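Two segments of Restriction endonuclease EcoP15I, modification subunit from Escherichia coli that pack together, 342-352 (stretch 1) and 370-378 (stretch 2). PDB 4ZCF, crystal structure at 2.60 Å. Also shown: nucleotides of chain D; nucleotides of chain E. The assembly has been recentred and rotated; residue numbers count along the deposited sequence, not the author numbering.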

# COMPACT_ATOMS: atom_id res chain seq x y z
N CYS A 342 -3.88 -41.05 23.87
CA CYS A 342 -5.15 -40.40 23.58
C CYS A 342 -5.48 -40.48 22.09
O CYS A 342 -4.55 -40.55 21.27
CB CYS A 342 -5.13 -38.95 24.07
SG CYS A 342 -4.85 -38.78 25.86
N LYS A 343 -6.80 -40.47 21.74
CA LYS A 343 -7.23 -40.52 20.34
C LYS A 343 -6.61 -39.35 19.57
O LYS A 343 -6.61 -38.21 20.04
CB LYS A 343 -8.75 -40.54 20.20
CG LYS A 343 -9.22 -40.90 18.77
CD LYS A 343 -10.75 -41.04 18.66
CE LYS A 343 -11.50 -39.73 18.49
NZ LYS A 343 -12.53 -39.51 19.55
N GLN A 344 -6.02 -39.69 18.43
CA GLN A 344 -5.32 -38.76 17.57
C GLN A 344 -6.27 -38.11 16.55
O GLN A 344 -7.11 -38.82 15.97
CB GLN A 344 -4.22 -39.53 16.83
CG GLN A 344 -2.81 -39.06 17.14
CD GLN A 344 -1.81 -39.81 16.30
OE1 GLN A 344 -2.10 -40.27 15.18
NE2 GLN A 344 -0.59 -39.96 16.82
N PRO A 345 -6.13 -36.79 16.27
CA PRO A 345 -6.98 -36.17 15.23
C PRO A 345 -6.73 -36.85 13.88
O PRO A 345 -5.64 -37.38 13.67
CB PRO A 345 -6.49 -34.72 15.20
CG PRO A 345 -5.85 -34.50 16.50
CD PRO A 345 -5.20 -35.80 16.85
N LEU A 346 -7.73 -36.85 12.99
CA LEU A 346 -7.67 -37.46 11.65
C LEU A 346 -6.44 -37.06 10.85
O LEU A 346 -5.93 -37.88 10.10
CB LEU A 346 -8.96 -37.14 10.87
CG LEU A 346 -8.99 -37.36 9.35
CD1 LEU A 346 -9.22 -38.81 9.00
CD2 LEU A 346 -10.05 -36.46 8.69
N MET A 347 -5.96 -35.81 11.01
CA MET A 347 -4.81 -35.25 10.28
C MET A 347 -3.56 -35.15 11.15
O MET A 347 -2.54 -34.60 10.72
CB MET A 347 -5.17 -33.86 9.71
CG MET A 347 -6.33 -33.84 8.75
SD MET A 347 -6.09 -34.97 7.35
CE MET A 347 -7.54 -34.60 6.44
N GLY A 348 -3.64 -35.72 12.35
CA GLY A 348 -2.55 -35.68 13.32
C GLY A 348 -2.54 -34.34 14.02
O GLY A 348 -3.43 -33.52 13.79
N TYR A 349 -1.50 -34.07 14.82
CA TYR A 349 -1.35 -32.81 15.56
C TYR A 349 -0.80 -31.64 14.75
O TYR A 349 -0.25 -31.86 13.67
CB TYR A 349 -0.53 -33.03 16.85
CG TYR A 349 -1.13 -34.08 17.76
CD1 TYR A 349 -2.28 -33.82 18.49
CD2 TYR A 349 -0.56 -35.35 17.86
CE1 TYR A 349 -2.85 -34.79 19.32
CE2 TYR A 349 -1.11 -36.32 18.70
CZ TYR A 349 -2.26 -36.04 19.42
OH TYR A 349 -2.79 -36.99 20.26
N ARG A 350 -1.00 -30.39 15.26
CA ARG A 350 -0.48 -29.12 14.70
C ARG A 350 0.81 -28.69 15.42
O ARG A 350 1.52 -27.80 14.95
CB ARG A 350 -1.52 -27.98 14.81
CG ARG A 350 -1.82 -27.50 16.25
CD ARG A 350 -2.82 -26.38 16.33
NE ARG A 350 -4.07 -26.73 15.63
CZ ARG A 350 -5.10 -25.91 15.48
NH1 ARG A 350 -5.06 -24.68 15.97
NH2 ARG A 350 -6.18 -26.32 14.82
N PHE A 351 1.06 -29.30 16.61
CA PHE A 351 2.20 -29.01 17.47
C PHE A 351 3.26 -30.08 17.36
O PHE A 351 2.89 -31.25 17.39
CB PHE A 351 1.77 -28.95 18.95
CG PHE A 351 0.74 -27.91 19.29
CD1 PHE A 351 1.09 -26.57 19.41
CD2 PHE A 351 -0.59 -28.28 19.52
CE1 PHE A 351 0.12 -25.60 19.71
CE2 PHE A 351 -1.55 -27.31 19.84
CZ PHE A 351 -1.18 -25.98 19.93
N PRO A 352 4.57 -29.72 17.33
CA PRO A 352 5.62 -30.76 17.39
C PRO A 352 5.67 -31.30 18.83
O PRO A 352 5.29 -30.56 19.74
CB PRO A 352 6.91 -29.98 17.08
CG PRO A 352 6.49 -28.62 16.64
CD PRO A 352 5.17 -28.38 17.30
N ASP A 370 -11.23 -40.68 29.60
CA ASP A 370 -10.38 -41.75 29.08
C ASP A 370 -9.63 -41.30 27.80
O ASP A 370 -9.82 -40.18 27.34
CB ASP A 370 -11.18 -43.07 28.88
CG ASP A 370 -12.25 -43.05 27.81
OD1 ASP A 370 -12.05 -42.37 26.78
OD2 ASP A 370 -13.24 -43.78 27.96
N GLU A 371 -8.80 -42.18 27.23
CA GLU A 371 -7.99 -41.94 26.04
C GLU A 371 -8.80 -41.82 24.72
O GLU A 371 -8.26 -41.33 23.73
CB GLU A 371 -6.87 -43.00 25.93
CG GLU A 371 -7.32 -44.40 25.49
CD GLU A 371 -7.93 -45.35 26.51
OE1 GLU A 371 -7.93 -46.57 26.25
OE2 GLU A 371 -8.41 -44.88 27.57
N ASN A 372 -10.07 -42.24 24.70
CA ASN A 372 -10.87 -42.18 23.47
C ASN A 372 -11.36 -40.76 23.05
O ASN A 372 -12.02 -40.62 22.02
CB ASN A 372 -11.99 -43.24 23.48
CG ASN A 372 -11.50 -44.63 23.86
OD1 ASN A 372 -10.57 -45.18 23.26
ND2 ASN A 372 -12.11 -45.21 24.88
N LYS A 373 -10.96 -39.72 23.80
CA LYS A 373 -11.27 -38.31 23.57
C LYS A 373 -9.99 -37.52 23.14
O LYS A 373 -8.96 -37.61 23.82
CB LYS A 373 -11.89 -37.72 24.87
CG LYS A 373 -12.17 -36.21 24.92
CD LYS A 373 -13.31 -35.76 24.02
CE LYS A 373 -13.39 -34.25 23.94
NZ LYS A 373 -12.23 -33.62 23.23
N ILE A 374 -10.07 -36.78 22.00
CA ILE A 374 -8.97 -35.95 21.52
C ILE A 374 -8.78 -34.84 22.54
O ILE A 374 -9.77 -34.35 23.07
CB ILE A 374 -9.20 -35.36 20.10
CG1 ILE A 374 -9.53 -36.46 19.05
CG2 ILE A 374 -8.03 -34.49 19.64
CD1 ILE A 374 -10.10 -35.88 17.65
N ILE A 375 -7.50 -34.49 22.84
CA ILE A 375 -7.16 -33.43 23.80
C ILE A 375 -7.65 -32.04 23.38
O ILE A 375 -7.84 -31.75 22.19
CB ILE A 375 -5.66 -33.41 24.19
CG1 ILE A 375 -4.72 -33.33 22.96
CG2 ILE A 375 -5.30 -34.54 25.12
CD1 ILE A 375 -3.47 -32.61 23.24
N GLU A 376 -7.80 -31.18 24.37
CA GLU A 376 -8.20 -29.80 24.18
C GLU A 376 -7.21 -28.90 24.90
O GLU A 376 -6.42 -29.37 25.74
CB GLU A 376 -9.63 -29.57 24.72
CG GLU A 376 -10.70 -30.38 24.01
CD GLU A 376 -12.11 -30.32 24.58
OE1 GLU A 376 -12.33 -29.56 25.55
OE2 GLU A 376 -12.99 -31.03 24.05
N LEU A 377 -7.25 -27.60 24.58
CA LEU A 377 -6.43 -26.57 25.20
C LEU A 377 -7.28 -25.66 26.10
O LEU A 377 -8.32 -25.16 25.67
CB LEU A 377 -5.73 -25.74 24.12
CG LEU A 377 -4.51 -26.35 23.52
CD1 LEU A 377 -4.39 -25.98 22.05
CD2 LEU A 377 -3.26 -25.92 24.29
N LYS A 378 -6.84 -25.46 27.33
CA LYS A 378 -7.55 -24.59 28.27
C LYS A 378 -7.24 -23.14 27.88
O LYS A 378 -6.07 -22.71 27.84
CB LYS A 378 -7.16 -24.91 29.71
CG LYS A 378 -8.07 -24.32 30.76
CD LYS A 378 -7.80 -24.97 32.07
CE LYS A 378 -8.30 -24.17 33.24
NZ LYS A 378 -8.16 -24.92 34.54
P DC D 4 -13.45 -35.71 19.96
OP1 DC D 4 -13.04 -36.99 20.59
OP2 DC D 4 -12.83 -34.45 20.43
O5' DC D 4 -13.32 -35.83 18.36
C5' DC D 4 -14.41 -36.34 17.62
C4' DC D 4 -14.46 -35.89 16.17
O4' DC D 4 -15.27 -34.70 16.01
C3' DC D 4 -13.16 -35.66 15.42
O3' DC D 4 -13.23 -36.29 14.12
C2' DC D 4 -13.10 -34.13 15.36
C1' DC D 4 -14.57 -33.72 15.26
N1 DC D 4 -14.92 -32.38 15.86
C2 DC D 4 -15.88 -31.57 15.25
O2 DC D 4 -16.34 -31.88 14.15
N3 DC D 4 -16.22 -30.39 15.84
C4 DC D 4 -15.64 -30.00 16.98
N4 DC D 4 -16.00 -28.83 17.51
C5 DC D 4 -14.71 -30.84 17.66
C6 DC D 4 -14.38 -32.00 17.06
P DC E 13 4.60 -24.58 17.07
OP1 DC E 13 5.75 -24.73 17.99
OP2 DC E 13 3.70 -25.75 16.85
O5' DC E 13 3.68 -23.41 17.61
C5' DC E 13 2.26 -23.74 17.45
C4' DC E 13 1.65 -23.24 16.14
O4' DC E 13 1.91 -24.02 14.94
C3' DC E 13 0.15 -23.22 16.08
O3' DC E 13 -0.34 -22.41 17.14
C2' DC E 13 0.07 -22.58 14.70
C1' DC E 13 1.16 -23.34 13.93
N1 DC E 13 0.65 -24.16 12.75
C2 DC E 13 -0.05 -23.53 11.68
O2 DC E 13 -0.22 -22.31 11.66
N3 DC E 13 -0.45 -24.28 10.61
C4 DC E 13 -0.22 -25.60 10.57
N4 DC E 13 -0.64 -26.27 9.48
C5 DC E 13 0.48 -26.26 11.63
C6 DC E 13 0.88 -25.52 12.69
P DG E 15 -4.95 -17.57 18.64
OP1 DG E 15 -4.77 -16.10 18.57
OP2 DG E 15 -4.07 -18.40 19.52
O5' DG E 15 -6.47 -17.99 18.98
C5' DG E 15 -7.56 -17.17 18.53
C4' DG E 15 -8.85 -17.93 18.25
O4' DG E 15 -8.67 -18.83 17.13
C3' DG E 15 -9.46 -18.76 19.40
O3' DG E 15 -10.88 -18.68 19.34
C2' DG E 15 -9.05 -20.18 19.04
C1' DG E 15 -9.21 -20.08 17.52
N9 DG E 15 -8.62 -21.18 16.78
C8 DG E 15 -7.64 -22.02 17.24
N7 DG E 15 -7.27 -22.88 16.34
C5 DG E 15 -8.14 -22.66 15.26
C6 DG E 15 -8.20 -23.30 13.99
O6 DG E 15 -7.56 -24.32 13.66
N1 DG E 15 -9.16 -22.72 13.13
C2 DG E 15 -9.93 -21.63 13.46
N2 DG E 15 -10.81 -21.20 12.55
N3 DG E 15 -9.84 -20.99 14.62
C4 DG E 15 -8.96 -21.58 15.49
O HOH W 1 -5.34 -36.40 21.35

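Stretch 2 opens with a type I beta turn, Asp-370 to Lys-373, in which Asp-370 OD1 accepts a hydrogen bond from Asn-372 N (2.9 Å), a role its short, carboxylate-bearing side chain fills well. The turn presents two backbone carbonyls to Lys-343, so the side chains of Glu-371 and Asn-372 play no part in these bonds. Glu-371 O accepts a hydrogen bond from Lys-343 N at 2.6 Å and also lies 3.2 Å from Cys-342 CA, a CA-H...O contact. Asn-372 O accepts a hydrogen bond from Lys-343 NZ at 2.8 Å; Lys-343 NZ also reaches DC4 OP1 of chain D at 2.8 Å, so one long, charged side chain ties turn to phosphate.

The CA-to-CB bond of Lys-373 points away from stretch 1. Lys-373 NZ donates hydrogen bonds to Ile-374 O (2.6 Å) and to OP2 of DC4 (3.0 Å) and forms a salt bridge with Glu-376 OE2 (2.8 Å).

Ile-374, the most covered residue of stretch 2, is branched: Ile-374 CG2 packs on Pro-345 CG (3.8 Å) while Ile-374 CG1 lies 3.9 Å from Lys-343 CE. Ile-374 N donates to OP1 of DC4 (3.3 Å).

Ile-375 sets CG1 obliquely against Tyr-349 CE1 and CG2 near Cys-342 SG, both at 4.3 Å; branching at CB lets one apolar side chain approach both ring and sulfur. A water joins the two stretches here, its O donating to Lys-343 O (2.6 Å), accepting from Ile-375 N (3.2 Å) and hydrogen-bonding Tyr-349 OH (2.8 Å).

In the strand, the CA-to-CB bond of Leu-377 points toward stretch 1, and Leu-377 CD1 lies 3.8 Å from Phe-351 CE2, a branched apolar side chain meeting an aromatic ring obliquely.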